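Local atomic coordinates of SVS_variant_AS1 (Streptomyces sp. CWA1, PDB entry 6TJA), a protein that probably cyclises geranylgeranyl diphosphate to the diterpene spiroviolene, as an engineered ancestral-type class I terpene cyclase. Residues Pro173-Tyr178 with Gln244-Val249; Asp177-Arg182 with Ala224-Asp229; Thr199-Pro204 with Leu291-Gln296; Arg275-His280 with Gly297-Ile302. All blocks are in the same frame, centred on the assembly; numbering follows the deposited sequence.

Interaction 1: residues Pro173-Tyr178 with Gln244-Val249; sequences PGLDDY and QNIYSV
Two helices set their N-terminal ends against each other here, with CA atoms as close as 6.2 Å between Gly174 and Val249. Within the all-helical fold of a class I terpene cyclase, 173-178 opens helix 175-185 and 244-249 opens helix 246-254. Gly174 and Asn245 are the respective N-caps. Asn245 closes its end with its own side chain: Ser248 N donates to Asn245 OD1 over 3.0 Å, at 161° along N-H...O, reaching the oxygen from above the carbonyl plane rather than along a lone pair. No hydrogen bond crosses between the segments, so their grip on each other is by packing. Tyr178 carries much of it. Its CG stands anti to the backbone N (chi1 180°), which sends the ring across to the cap of the other helix, where the Asn245 carbonyl carbon lies over one face. Val249 CG2 comes obliquely to the root of the ring, 3.6 Å from Tyr178 CG, while its other branch, CG1, packs on the backbone at Pro173 and Gly174, 3.4 Å from Pro173 O. Ile246 crosses Tyr178 at about a right angle and then runs alongside Leu175, their CD1 methyls 3.8 Å apart. The extended Gln244 side chain crosses the Pro173 ring, its amide held by Asn166 and by the Gln163 carbonyl of helix 143-169. The phenol's hydrogen-bond partner is Asp229, on helix 211-231. Tyr178 OH also lies 3.3 Å from Asn245 CA, against the cap backbone.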
loop_
_atom_site.group_PDB
_atom_site.type_symbol
_atom_site.label_atom_id
_atom_site.label_comp_id
_atom_site.label_asym_id
_atom_site.label_seq_id
_atom_site.Cartn_x
_atom_site.Cartn_y
_atom_site.Cartn_z
ATOM N N PRO A 173 15.344 16.087 2.817
ATOM C CA PRO A 173 15.457 14.935 3.709
ATOM C C PRO A 173 16.943 14.590 3.864
ATOM O O PRO A 173 17.717 14.904 2.961
ATOM C CB PRO A 173 14.656 13.842 2.996
ATOM C CG PRO A 173 14.615 14.231 1.548
ATOM C CD PRO A 173 14.684 15.752 1.540
ATOM N N GLY A 174 17.326 14.044 5.018
ATOM C CA GLY A 174 18.634 13.401 5.218
ATOM C C GLY A 174 18.761 12.148 4.351
ATOM O O GLY A 174 17.786 11.792 3.621
ATOM N N LEU A 175 19.923 11.502 4.377
ATOM C CA LEU A 175 20.175 10.313 3.536
ATOM C C LEU A 175 19.145 9.211 3.828
ATOM O O LEU A 175 18.608 8.608 2.873
ATOM C CB LEU A 175 21.583 9.793 3.808
ATOM C CG LEU A 175 21.923 8.575 2.966
ATOM C CD1 LEU A 175 21.749 8.928 1.494
ATOM C CD2 LEU A 175 23.344 8.099 3.275
ATOM N N ASP A 176 18.899 8.923 5.096
ATOM C CA ASP A 176 18.026 7.794 5.512
ATOM C C ASP A 176 16.610 7.990 4.961
ATOM O O ASP A 176 16.106 7.029 4.340
ATOM C CB ASP A 176 17.982 7.572 7.032
ATOM C CG ASP A 176 17.449 6.185 7.383
ATOM O OD1 ASP A 176 17.999 5.192 6.892
ATOM O OD2 ASP A 176 16.517 6.100 8.149
ATOM N N ASP A 177 15.991 9.144 5.223
ATOM C CA ASP A 177 14.634 9.515 4.727
ATOM C C ASP A 177 14.612 9.563 3.182
ATOM O O ASP A 177 13.609 9.094 2.598
ATOM C CB ASP A 177 14.160 10.854 5.301
ATOM C CG ASP A 177 13.695 10.828 6.755
ATOM O OD1 ASP A 177 13.630 9.744 7.330
ATOM O OD2 ASP A 177 13.365 11.907 7.291
ATOM N N TYR A 178 15.632 10.141 2.534
ATOM C CA TYR A 178 15.690 10.264 1.066
ATOM C C TYR A 178 15.643 8.872 0.411
ATOM O O TYR A 178 14.889 8.725 -0.589
ATOM C CB TYR A 178 16.901 11.031 0.548
ATOM C CG TYR A 178 16.857 11.082 -0.943
ATOM C CD1 TYR A 178 17.678 10.267 -1.705
ATOM C CD2 TYR A 178 15.889 11.822 -1.593
ATOM C CE1 TYR A 178 17.579 10.235 -3.085
ATOM C CE2 TYR A 178 15.777 11.809 -2.978
ATOM C CZ TYR A 178 16.604 10.984 -3.721
ATOM O OH TYR A 178 16.517 10.931 -5.079
ATOM N N GLN A 244 14.746 17.463 -4.702
ATOM C CA GLN A 244 15.055 16.313 -3.813
ATOM C C GLN A 244 15.651 15.215 -4.701
ATOM O O GLN A 244 14.893 14.607 -5.441
ATOM C CB GLN A 244 13.816 15.846 -3.052
ATOM C CG GLN A 244 13.298 16.852 -2.033
ATOM C CD GLN A 244 12.013 16.306 -1.462
ATOM O OE1 GLN A 244 12.018 15.337 -0.707
ATOM N NE2 GLN A 244 10.895 16.841 -1.911
ATOM N N ASN A 245 16.972 15.086 -4.707
ATOM C CA ASN A 245 17.710 14.022 -5.435
ATOM C C ASN A 245 18.929 13.719 -4.563
ATOM O O ASN A 245 19.208 14.519 -3.648
ATOM C CB ASN A 245 18.035 14.428 -6.880
ATOM C CG ASN A 245 18.915 15.663 -6.964
ATOM O OD1 ASN A 245 20.064 15.648 -6.534
ATOM N ND2 ASN A 245 18.379 16.752 -7.483
ATOM N N ILE A 246 19.630 12.625 -4.824
ATOM C CA ILE A 246 20.761 12.151 -3.967
ATOM C C ILE A 246 21.818 13.253 -3.850
ATOM O O ILE A 246 22.374 13.469 -2.733
ATOM C CB ILE A 246 21.339 10.834 -4.520
ATOM C CG1 ILE A 246 22.373 10.252 -3.557
ATOM C CG2 ILE A 246 21.891 11.008 -5.932
ATOM C CD1 ILE A 246 21.821 9.948 -2.178
ATOM N N TYR A 247 22.057 13.959 -4.951
ATOM C CA TYR A 247 23.103 15.013 -5.038
ATOM C C TYR A 247 22.755 16.164 -4.090
ATOM O O TYR A 247 23.598 16.483 -3.254
ATOM C CB TYR A 247 23.313 15.433 -6.490
ATOM C CG TYR A 247 23.550 14.252 -7.390
ATOM C CD1 TYR A 247 24.701 13.493 -7.298
ATOM C CD2 TYR A 247 22.567 13.819 -8.246
ATOM C CE1 TYR A 247 24.906 12.402 -8.123
ATOM C CE2 TYR A 247 22.742 12.719 -9.048
ATOM C CZ TYR A 247 23.920 12.019 -9.010
ATOM O OH TYR A 247 24.046 10.905 -9.799
ATOM N N SER A 248 21.544 16.713 -4.151
ATOM C CA SER A 248 21.136 17.848 -3.277
ATOM C C SER A 248 21.173 17.383 -1.822
ATOM O O SER A 248 21.479 18.215 -0.968
ATOM C CB SER A 248 19.765 18.406 -3.601
ATOM O OG SER A 248 19.587 18.634 -4.987
ATOM N N VAL A 249 20.834 16.111 -1.558
ATOM C CA VAL A 249 20.782 15.570 -0.172
ATOM C C VAL A 249 22.203 15.558 0.403
ATOM O O VAL A 249 22.376 16.046 1.526
ATOM C CB VAL A 249 20.113 14.181 -0.084
ATOM C CG1 VAL A 249 20.364 13.545 1.276
ATOM C CG2 VAL A 249 18.617 14.218 -0.378
#

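Interaction 2: residues Asp177-Arg182 with Ala224-Asp229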
loop_
_atom_site.group_PDB
_atom_site.type_symbol
_atom_site.label_atom_id
_atom_site.label_comp_id
_atom_site.label_asym_id
_atom_site.label_seq_id
_atom_site.Cartn_x
_atom_site.Cartn_y
_atom_site.Cartn_z
ATOM N N ASP A 177 15.991 9.144 5.223
ATOM C CA ASP A 177 14.634 9.515 4.727
ATOM C C ASP A 177 14.612 9.563 3.182
ATOM O O ASP A 177 13.609 9.094 2.598
ATOM C CB ASP A 177 14.160 10.854 5.301
ATOM C CG ASP A 177 13.695 10.828 6.755
ATOM O OD1 ASP A 177 13.630 9.744 7.330
ATOM O OD2 ASP A 177 13.365 11.907 7.291
ATOM N N TYR A 178 15.632 10.141 2.534
ATOM C CA TYR A 178 15.690 10.264 1.066
ATOM C C TYR A 178 15.643 8.872 0.411
ATOM O O TYR A 178 14.889 8.725 -0.589
ATOM C CB TYR A 178 16.901 11.031 0.548
ATOM C CG TYR A 178 16.857 11.082 -0.943
ATOM C CD1 TYR A 178 17.678 10.267 -1.705
ATOM C CD2 TYR A 178 15.889 11.822 -1.593
ATOM C CE1 TYR A 178 17.579 10.235 -3.085
ATOM C CE2 TYR A 178 15.777 11.809 -2.978
ATOM C CZ TYR A 178 16.604 10.984 -3.721
ATOM O OH TYR A 178 16.517 10.931 -5.079
ATOM N N LEU A 179 16.447 7.927 0.889
ATOM C CA LEU A 179 16.527 6.562 0.300
ATOM C C LEU A 179 15.206 5.842 0.576
ATOM O O LEU A 179 14.658 5.230 -0.363
ATOM C CB LEU A 179 17.716 5.811 0.890
ATOM C CG LEU A 179 19.079 6.397 0.542
ATOM C CD1 LEU A 179 20.177 5.598 1.209
ATOM C CD2 LEU A 179 19.299 6.446 -0.967
ATOM N N ALA A 180 14.669 5.970 1.791
ATOM C CA ALA A 180 13.342 5.392 2.120
ATOM C C ALA A 180 12.283 5.962 1.164
ATOM O O ALA A 180 11.486 5.191 0.611
ATOM C CB ALA A 180 12.992 5.644 3.568
ATOM N N MET A 181 12.286 7.278 0.958
ATOM C CA MET A 181 11.246 7.995 0.192
ATOM C C MET A 181 11.354 7.605 -1.290
ATOM O O MET A 181 10.343 7.249 -1.922
ATOM C CB MET A 181 11.450 9.505 0.337
ATOM C CG MET A 181 10.475 10.315 -0.418
ATOM S SD MET A 181 10.863 12.060 -0.478
ATOM C CE MET A 181 12.221 12.078 -1.634
ATOM N N ARG A 182 12.559 7.677 -1.813
ATOM C CA ARG A 182 12.880 7.523 -3.238
ATOM C C ARG A 182 12.706 6.057 -3.654
ATOM O O ARG A 182 12.384 5.798 -4.819
ATOM C CB ARG A 182 14.289 8.083 -3.419
ATOM C CG ARG A 182 14.750 8.167 -4.858
ATOM C CD ARG A 182 13.961 9.198 -5.636
ATOM N NE ARG A 182 14.529 9.244 -6.974
ATOM C CZ ARG A 182 13.849 9.539 -8.065
ATOM N NH1 ARG A 182 12.556 9.800 -7.998
ATOM N NH2 ARG A 182 14.475 9.532 -9.223
ATOM N N ALA A 224 17.959 1.346 -9.542
ATOM C CA ALA A 224 17.200 1.967 -10.657
ATOM C C ALA A 224 16.854 3.419 -10.308
ATOM O O ALA A 224 16.948 4.279 -11.201
ATOM C CB ALA A 224 15.924 1.206 -10.962
ATOM N N ALA A 225 16.388 3.661 -9.084
ATOM C CA ALA A 225 16.087 5.011 -8.559
ATOM C C ALA A 225 17.330 5.906 -8.645
ATOM O O ALA A 225 17.222 7.032 -9.075
ATOM C CB ALA A 225 15.602 4.927 -7.134
ATOM N N LEU A 226 18.470 5.440 -8.176
ATOM C CA LEU A 226 19.714 6.253 -8.103
ATOM C C LEU A 226 20.287 6.390 -9.516
ATOM O O LEU A 226 20.890 7.424 -9.820
ATOM C CB LEU A 226 20.690 5.567 -7.141
ATOM C CG LEU A 226 20.299 5.556 -5.666
ATOM C CD1 LEU A 226 21.357 4.827 -4.869
ATOM C CD2 LEU A 226 20.113 6.952 -5.118
ATOM N N ASP A 227 20.100 5.383 -10.371
ATOM C CA ASP A 227 20.413 5.531 -11.816
ATOM C C ASP A 227 19.502 6.625 -12.386
ATOM O O ASP A 227 20.011 7.467 -13.129
ATOM C CB ASP A 227 20.409 4.173 -12.533
ATOM C CG ASP A 227 21.615 3.330 -12.147
ATOM O OD1 ASP A 227 22.503 3.861 -11.439
ATOM O OD2 ASP A 227 21.645 2.154 -12.499
ATOM N N ASN A 228 18.224 6.678 -12.002
ATOM C CA ASN A 228 17.314 7.757 -12.474
ATOM C C ASN A 228 17.781 9.117 -11.909
ATOM O O ASN A 228 17.765 10.085 -12.684
ATOM C CB ASN A 228 15.832 7.433 -12.250
ATOM C CG ASN A 228 15.335 6.331 -13.171
ATOM O OD1 ASN A 228 15.857 6.161 -14.268
ATOM N ND2 ASN A 228 14.359 5.552 -12.725
ATOM N N ASP A 229 18.260 9.228 -10.659
ATOM C CA ASP A 229 18.763 10.540 -10.157
ATOM C C ASP A 229 19.956 10.988 -11.024
ATOM O O ASP A 229 20.136 12.199 -11.215
ATOM C CB ASP A 229 19.166 10.505 -8.686
ATOM C CG ASP A 229 18.023 10.474 -7.700
ATOM O OD1 ASP A 229 16.857 10.389 -8.152
ATOM O OD2 ASP A 229 18.319 10.588 -6.479
#
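Asp229 gathers both polar ends that helix 175-185 sends across. Tyr178 OH donates to Asp229 OD2, which receives it on its syn lone pair and lies at the edge of the Tyr178 ring, near its plane. The 2.3 Å between Tyr178 OH and Asp229 OD2 is shorter than hydrogen bonds normally are, so the exact length is probably a matter of model precision. The other oxygen, Asp229 OD1, takes Arg182 in a salt bridge. Both NE, at 2.8 Å, and NH2, at 2.7 Å from Asp229 OD1, converge on that one atom, and each bond is weak, bent to 121°. The guanidinium and carboxylate planes are only 19° apart, the two groups meeting tip to tip; a bend at chi2 turns the arginine. Two donors on OD1, with Tyr178 and Ile246 N on OD2, would favour the ionised acid. Asn228 begins the sequence NDRHS, the start of the NSE metal-binding motif of related cyclases, and Arg182, 46 residues earlier, matches their diphosphate sensor. Outward, Arg182 CG packs on Ala225 CB, and Leu179 CD2 meets Leu226 CD2 at 4.3 Å. The axes of segments 177-182 and 224-229 cross at 104° and come within 11.0 Å, helix 246-254 packing on Tyr178 and Leu226 and helix 143-169 on Met181.

Interaction 3: residues Thr199-Pro204 with Leu291-Gln296; sequences TGAEVP and LSTYLQ
Tyr294 supplies the aromatic ring at this contact, and it meets the opposing loop at its root, CB. Val203 CG2 touches Tyr294 CB at 3.9 Å and reaches the ring obliquely, the two side chains crossing at about a right angle. With CG anti to the backbone N (chi1 177°), the tyrosine then leads away from the loop, so that its hydroxyl hydrogen-bonds Thr217 OG1 on helix 211-231. The second branch of Val203 goes to the preceding turn of the helix, where CG1 lies 4.3 Å from Leu291 CB. Val203 thus straddles Leu291 and Tyr294, three positions apart on one side of helix 289-309, and here the backbones come nearest, 5.6 Å between the CA atoms of Val203 and Leu291. Farther back, at the end of helix 195-199 and the start of the loop, the meeting is mainly of methyls. Thr293 CG2, anti to its backbone N, approaches Thr199 CG2 at 3.8 Å and Ala201 CB at 4.1 Å, while Thr293 OG1 hydrogen-bonds the carbonyl of Ala289 in its own helix. The chain turns sharply here: Gly200 leaves the preceding helix with positive phi (85°), and Ala201 centres an inverse gamma turn, its CB pointing toward the helix. No hydrogen bond joins the two segments. Val203 N is hydrogen-bonded by Glu196 and its O by Arg148 of helix 143-169; Pro204 occupies the N-cap position of helix 205-208. The loop therefore links helices 195-199 and 205-208 across the start of helix 289-309, with Met208 against both Val203 and Tyr294 and Val213 of helix 211-231 against Leu291.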
loop_
_atom_site.group_PDB
_atom_site.type_symbol
_atom_site.label_atom_id
_atom_site.label_comp_id
_atom_site.label_asym_id
_atom_site.label_seq_id
_atom_site.Cartn_x
_atom_site.Cartn_y
_atom_site.Cartn_z
ATOM N N THR A 199 5.377 -11.747 -18.086
ATOM C CA THR A 199 5.963 -13.044 -18.178
ATOM C C THR A 199 5.024 -14.249 -18.000
ATOM O O THR A 199 5.191 -15.233 -18.617
ATOM C CB THR A 199 7.080 -12.947 -17.131
ATOM O OG1 THR A 199 8.344 -12.739 -17.735
ATOM C CG2 THR A 199 7.111 -13.956 -16.188
ATOM N N GLY A 200 4.021 -14.134 -17.156
ATOM C CA GLY A 200 3.102 -15.209 -16.895
ATOM C C GLY A 200 3.551 -16.202 -15.856
ATOM O O GLY A 200 2.821 -17.040 -15.449
ATOM N N ALA A 201 4.785 -16.084 -15.438
ATOM C CA ALA A 201 5.413 -16.982 -14.450
ATOM C C ALA A 201 4.958 -16.567 -13.029
ATOM O O ALA A 201 5.695 -15.815 -12.396
ATOM C CB ALA A 201 6.921 -16.973 -14.685
ATOM N N GLU A 202 3.815 -17.067 -12.530
ATOM C CA GLU A 202 3.295 -16.750 -11.159
ATOM C C GLU A 202 4.242 -17.250 -10.044
ATOM O O GLU A 202 4.336 -18.483 -9.811
ATOM C CB GLU A 202 1.889 -17.296 -10.907
ATOM C CG GLU A 202 1.280 -16.696 -9.623
ATOM C CD GLU A 202 -0.090 -17.185 -9.142
ATOM O OE1 GLU A 202 -0.536 -18.313 -9.563
ATOM O OE2 GLU A 202 -0.724 -16.441 -8.346
ATOM N N VAL A 203 4.867 -16.337 -9.289
ATOM C CA VAL A 203 5.781 -16.717 -8.164
ATOM C C VAL A 203 4.920 -17.055 -6.949
ATOM O O VAL A 203 4.120 -16.227 -6.532
ATOM C CB VAL A 203 6.775 -15.592 -7.841
ATOM C CG1 VAL A 203 7.807 -15.996 -6.800
ATOM C CG2 VAL A 203 7.427 -15.064 -9.100
ATOM N N PRO A 204 5.077 -18.221 -6.359
ATOM C CA PRO A 204 4.292 -18.547 -5.177
ATOM C C PRO A 204 4.575 -17.609 -4.004
ATOM O O PRO A 204 5.665 -17.179 -3.848
ATOM C CB PRO A 204 4.724 -19.961 -4.859
ATOM C CG PRO A 204 5.343 -20.463 -6.070
ATOM C CD PRO A 204 5.945 -19.313 -6.756
ATOM N N LEU A 291 10.537 -18.168 -9.684
ATOM C CA LEU A 291 11.335 -17.188 -8.888
ATOM C C LEU A 291 12.591 -16.863 -9.685
ATOM O O LEU A 291 12.979 -15.686 -9.698
ATOM C CB LEU A 291 11.682 -17.735 -7.504
ATOM C CG LEU A 291 12.651 -16.904 -6.648
ATOM C CD1 LEU A 291 12.110 -15.518 -6.334
ATOM C CD2 LEU A 291 12.973 -17.638 -5.352
ATOM N N SER A 292 13.167 -17.862 -10.363
ATOM C CA SER A 292 14.356 -17.676 -11.225
ATOM C C SER A 292 14.050 -16.639 -12.301
ATOM O O SER A 292 14.852 -15.746 -12.467
ATOM C CB SER A 292 14.830 -18.975 -11.835
ATOM O OG SER A 292 15.224 -19.859 -10.803
ATOM N N THR A 293 12.917 -16.774 -12.980
ATOM C CA THR A 293 12.462 -15.850 -14.044
ATOM C C THR A 293 12.345 -14.427 -13.471
ATOM O O THR A 293 12.868 -13.481 -14.094
ATOM C CB THR A 293 11.154 -16.385 -14.621
ATOM O OG1 THR A 293 11.455 -17.657 -15.195
ATOM C CG2 THR A 293 10.569 -15.456 -15.648
ATOM N N TYR A 294 11.619 -14.278 -12.365
ATOM C CA TYR A 294 11.464 -13.009 -11.605
ATOM C C TYR A 294 12.862 -12.416 -11.351
ATOM O O TYR A 294 13.091 -11.277 -11.769
ATOM C CB TYR A 294 10.687 -13.235 -10.300
ATOM C CG TYR A 294 10.559 -11.991 -9.461
ATOM C CD1 TYR A 294 9.808 -10.918 -9.898
ATOM C CD2 TYR A 294 11.232 -11.865 -8.264
ATOM C CE1 TYR A 294 9.718 -9.752 -9.155
ATOM C CE2 TYR A 294 11.118 -10.730 -7.485
ATOM C CZ TYR A 294 10.378 -9.659 -7.941
ATOM O OH TYR A 294 10.287 -8.524 -7.191
ATOM N N LEU A 295 13.756 -13.183 -10.733
ATOM C CA LEU A 295 15.114 -12.727 -10.452
ATOM C C LEU A 295 15.799 -12.194 -11.709
ATOM O O LEU A 295 16.400 -11.120 -11.684
ATOM C CB LEU A 295 15.944 -13.860 -9.845
ATOM C CG LEU A 295 15.523 -14.343 -8.455
ATOM C CD1 LEU A 295 16.595 -15.239 -7.852
ATOM C CD2 LEU A 295 15.228 -13.163 -7.542
ATOM N N GLN A 296 15.716 -12.955 -12.798
ATOM C CA GLN A 296 16.313 -12.552 -14.068
ATOM C C GLN A 296 15.762 -11.186 -14.448
ATOM O O GLN A 296 16.488 -10.309 -14.916
ATOM C CB GLN A 296 15.990 -13.571 -15.160
ATOM C CG GLN A 296 17.203 -14.303 -15.709
ATOM C CD GLN A 296 16.825 -15.525 -16.524
ATOM O OE1 GLN A 296 16.584 -16.601 -15.977
ATOM N NE2 GLN A 296 16.772 -15.363 -17.841
#

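Interaction 4: residues Arg275-His280 with Gly297-Ile302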
loop_
_atom_site.group_PDB
_atom_site.type_symbol
_atom_site.label_atom_id
_atom_site.label_comp_id
_atom_site.label_asym_id
_atom_site.label_seq_id
_atom_site.Cartn_x
_atom_site.Cartn_y
_atom_site.Cartn_z
ATOM N N ARG A 275 25.904 -5.586 -3.062
ATOM C CA ARG A 275 25.128 -6.417 -2.131
ATOM C C ARG A 275 24.030 -7.143 -2.927
ATOM O O ARG A 275 23.843 -8.322 -2.694
ATOM C CB ARG A 275 24.604 -5.591 -0.964
ATOM C CG ARG A 275 23.733 -6.408 -0.027
ATOM C CD ARG A 275 24.398 -7.657 0.507
ATOM N NE ARG A 275 23.462 -8.369 1.359
ATOM C CZ ARG A 275 23.534 -9.658 1.655
ATOM N NH1 ARG A 275 24.509 -10.409 1.189
ATOM N NH2 ARG A 275 22.611 -10.206 2.405
ATOM N N PHE A 276 23.406 -6.500 -3.884
ATOM C CA PHE A 276 22.403 -7.164 -4.681
ATOM C C PHE A 276 22.992 -8.379 -5.422
ATOM O O PHE A 276 22.419 -9.398 -5.427
ATOM C CB PHE A 276 21.712 -6.196 -5.636
ATOM C CG PHE A 276 20.932 -6.868 -6.721
ATOM C CD1 PHE A 276 21.556 -7.360 -7.815
ATOM C CD2 PHE A 276 19.571 -6.988 -6.637
ATOM C CE1 PHE A 276 20.868 -8.004 -8.774
ATOM C CE2 PHE A 276 18.869 -7.609 -7.609
ATOM C CZ PHE A 276 19.527 -8.125 -8.681
ATOM N N LEU A 277 24.156 -8.236 -6.015
ATOM C CA LEU A 277 24.788 -9.315 -6.722
ATOM C C LEU A 277 25.163 -10.450 -5.786
ATOM O O LEU A 277 24.996 -11.593 -6.114
ATOM C CB LEU A 277 26.000 -8.832 -7.501
ATOM C CG LEU A 277 25.735 -7.807 -8.573
ATOM C CD1 LEU A 277 26.993 -7.118 -8.968
ATOM C CD2 LEU A 277 25.001 -8.359 -9.753
ATOM N N GLU A 278 25.673 -10.089 -4.628
ATOM C CA GLU A 278 26.043 -11.055 -3.634
ATOM C C GLU A 278 24.821 -11.829 -3.151
ATOM O O GLU A 278 24.824 -13.016 -3.207
ATOM C CB GLU A 278 26.858 -10.419 -2.511
ATOM C CG GLU A 278 27.055 -11.297 -1.309
ATOM C CD GLU A 278 27.769 -10.622 -0.150
ATOM O OE1 GLU A 278 27.262 -9.679 0.449
ATOM O OE2 GLU A 278 28.856 -11.053 0.190
ATOM N N LEU A 279 23.759 -11.155 -2.746
ATOM C CA LEU A 279 22.538 -11.886 -2.285
ATOM C C LEU A 279 21.944 -12.705 -3.444
ATOM O O LEU A 279 21.426 -13.809 -3.223
ATOM C CB LEU A 279 21.541 -10.874 -1.731
ATOM C CG LEU A 279 20.269 -11.479 -1.141
ATOM C CD1 LEU A 279 20.574 -12.616 -0.174
ATOM C CD2 LEU A 279 19.465 -10.418 -0.442
ATOM N N HIS A 280 21.993 -12.184 -4.661
ATOM C CA HIS A 280 21.400 -12.862 -5.838
ATOM C C HIS A 280 22.085 -14.225 -6.001
ATOM O O HIS A 280 21.383 -15.229 -6.195
ATOM C CB HIS A 280 21.498 -11.993 -7.103
ATOM C CG HIS A 280 21.107 -12.754 -8.324
ATOM N ND1 HIS A 280 21.984 -13.605 -8.968
ATOM C CD2 HIS A 280 19.914 -12.888 -8.941
ATOM C CE1 HIS A 280 21.354 -14.175 -9.981
ATOM N NE2 HIS A 280 20.074 -13.775 -9.963
ATOM N N GLY A 297 14.462 -11.024 -14.234
ATOM C CA GLY A 297 13.758 -9.758 -14.501
ATOM C C GLY A 297 14.349 -8.594 -13.715
ATOM O O GLY A 297 14.582 -7.518 -14.301
ATOM N N LEU A 298 14.583 -8.779 -12.420
ATOM C CA LEU A 298 15.235 -7.718 -11.603
ATOM C C LEU A 298 16.557 -7.329 -12.284
ATOM O O LEU A 298 16.818 -6.125 -12.448
ATOM C CB LEU A 298 15.484 -8.219 -10.184
ATOM C CG LEU A 298 14.268 -8.609 -9.344
ATOM C CD1 LEU A 298 14.741 -9.131 -7.995
ATOM C CD2 LEU A 298 13.296 -7.436 -9.147
ATOM N N ARG A 299 17.360 -8.317 -12.684
ATOM C CA ARG A 299 18.682 -8.067 -13.297
ATOM C C ARG A 299 18.469 -7.308 -14.610
ATOM O O ARG A 299 19.108 -6.246 -14.778
ATOM C CB ARG A 299 19.444 -9.382 -13.469
ATOM C CG ARG A 299 19.810 -10.061 -12.159
ATOM C CD ARG A 299 20.392 -11.448 -12.372
ATOM N NE ARG A 299 21.694 -11.332 -12.998
ATOM C CZ ARG A 299 22.875 -11.316 -12.370
ATOM N NH1 ARG A 299 22.944 -11.398 -11.056
ATOM N NH2 ARG A 299 23.985 -11.177 -13.072
ATOM N N HIS A 300 17.581 -7.812 -15.482
ATOM C CA HIS A 300 17.251 -7.205 -16.800
ATOM C C HIS A 300 16.752 -5.778 -16.589
ATOM O O HIS A 300 17.096 -4.917 -17.402
ATOM C CB HIS A 300 16.184 -8.036 -17.551
ATOM C CG HIS A 300 16.731 -9.202 -18.293
ATOM N ND1 HIS A 300 17.877 -9.104 -19.056
ATOM C CD2 HIS A 300 16.278 -10.465 -18.447
ATOM C CE1 HIS A 300 18.109 -10.254 -19.666
ATOM N NE2 HIS A 300 17.161 -11.112 -19.283
ATOM N N GLY A 301 15.905 -5.581 -15.572
ATOM C CA GLY A 301 15.337 -4.274 -15.178
ATOM C C GLY A 301 16.419 -3.279 -14.784
ATOM O O GLY A 301 16.408 -2.221 -15.347
ATOM N N ILE A 302 17.332 -3.627 -13.862
ATOM C CA ILE A 302 18.413 -2.718 -13.386
ATOM C C ILE A 302 19.199 -2.243 -14.612
ATOM O O ILE A 302 19.307 -1.038 -14.818
ATOM C CB ILE A 302 19.340 -3.389 -12.362
ATOM C CG1 ILE A 302 18.623 -3.734 -11.056
ATOM C CG2 ILE A 302 20.574 -2.529 -12.103
ATOM C CD1 ILE A 302 19.423 -4.642 -10.145
#
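Arg275 opens the segment on a side of the helix turned from its partner, its NH1 bridging to Glu278 OE1 at 2.9 Å, one turn on, while Asp356 and the Trp353 carbonyl take its other nitrogens. Phe276 makes the central hydrophobic contact. With CG anti to the backbone N, its ring reaches tip to tip toward Ile302, whose CD1 sits almost straight above it, 3.8 Å from the Phe276 centroid and 13° off the normal, a CH-pi contact. At the edge of the same ring, in its plane, Arg299 CG lies 4.0 Å from Phe276 CZ. Leu277 bends its end inward, CD2 coming to 3.9 Å from Arg299 NH1. His280, a turn beyond Phe276, presents one face to the arginine, the ring and guanidinium planes inclined to each other: Arg299 CD makes a CH-pi contact 3.8 Å from the imidazole centroid, and NH1 sits over the same face toward the rim. A bend at chi3 (69°) folds Arg299 over the histidine, and Glu18 anchors its NE by a salt bridge. The axes of segments 275-280 and 297-302 approach to 12.3 Å and run at 160°, so helices 258-283 and 289-309, consecutive in the chain, form an antiparallel hairpin of the class I terpene cyclase fold, with Phe276 packed on Leu216 and Met219 of helix 211-231.

Interactions 1 and 2 form one continuous region: they share Tyr178, their centres are 8 Å apart, and Asp229 OD2 of interaction 2 probably accepts a hydrogen bond from Ile246 N of interaction 1 at 2.9 Å. Through that carboxylate helices 175-185, 211-231 and 246-254 meet beside the NSE-type sequence, where relatives bind metal and diphosphate. Interactions 3 and 4 make a second pair on helix 289-309, their centres 14 Å apart and Leu295 packing on His280. Interaction 3 lies across the chain's centre from the first pair, its centre 25 Å from that of interaction 2. Interaction 4 comes nearer, with about 5 Å between its nearest atoms and those of interaction 2, yet without contact.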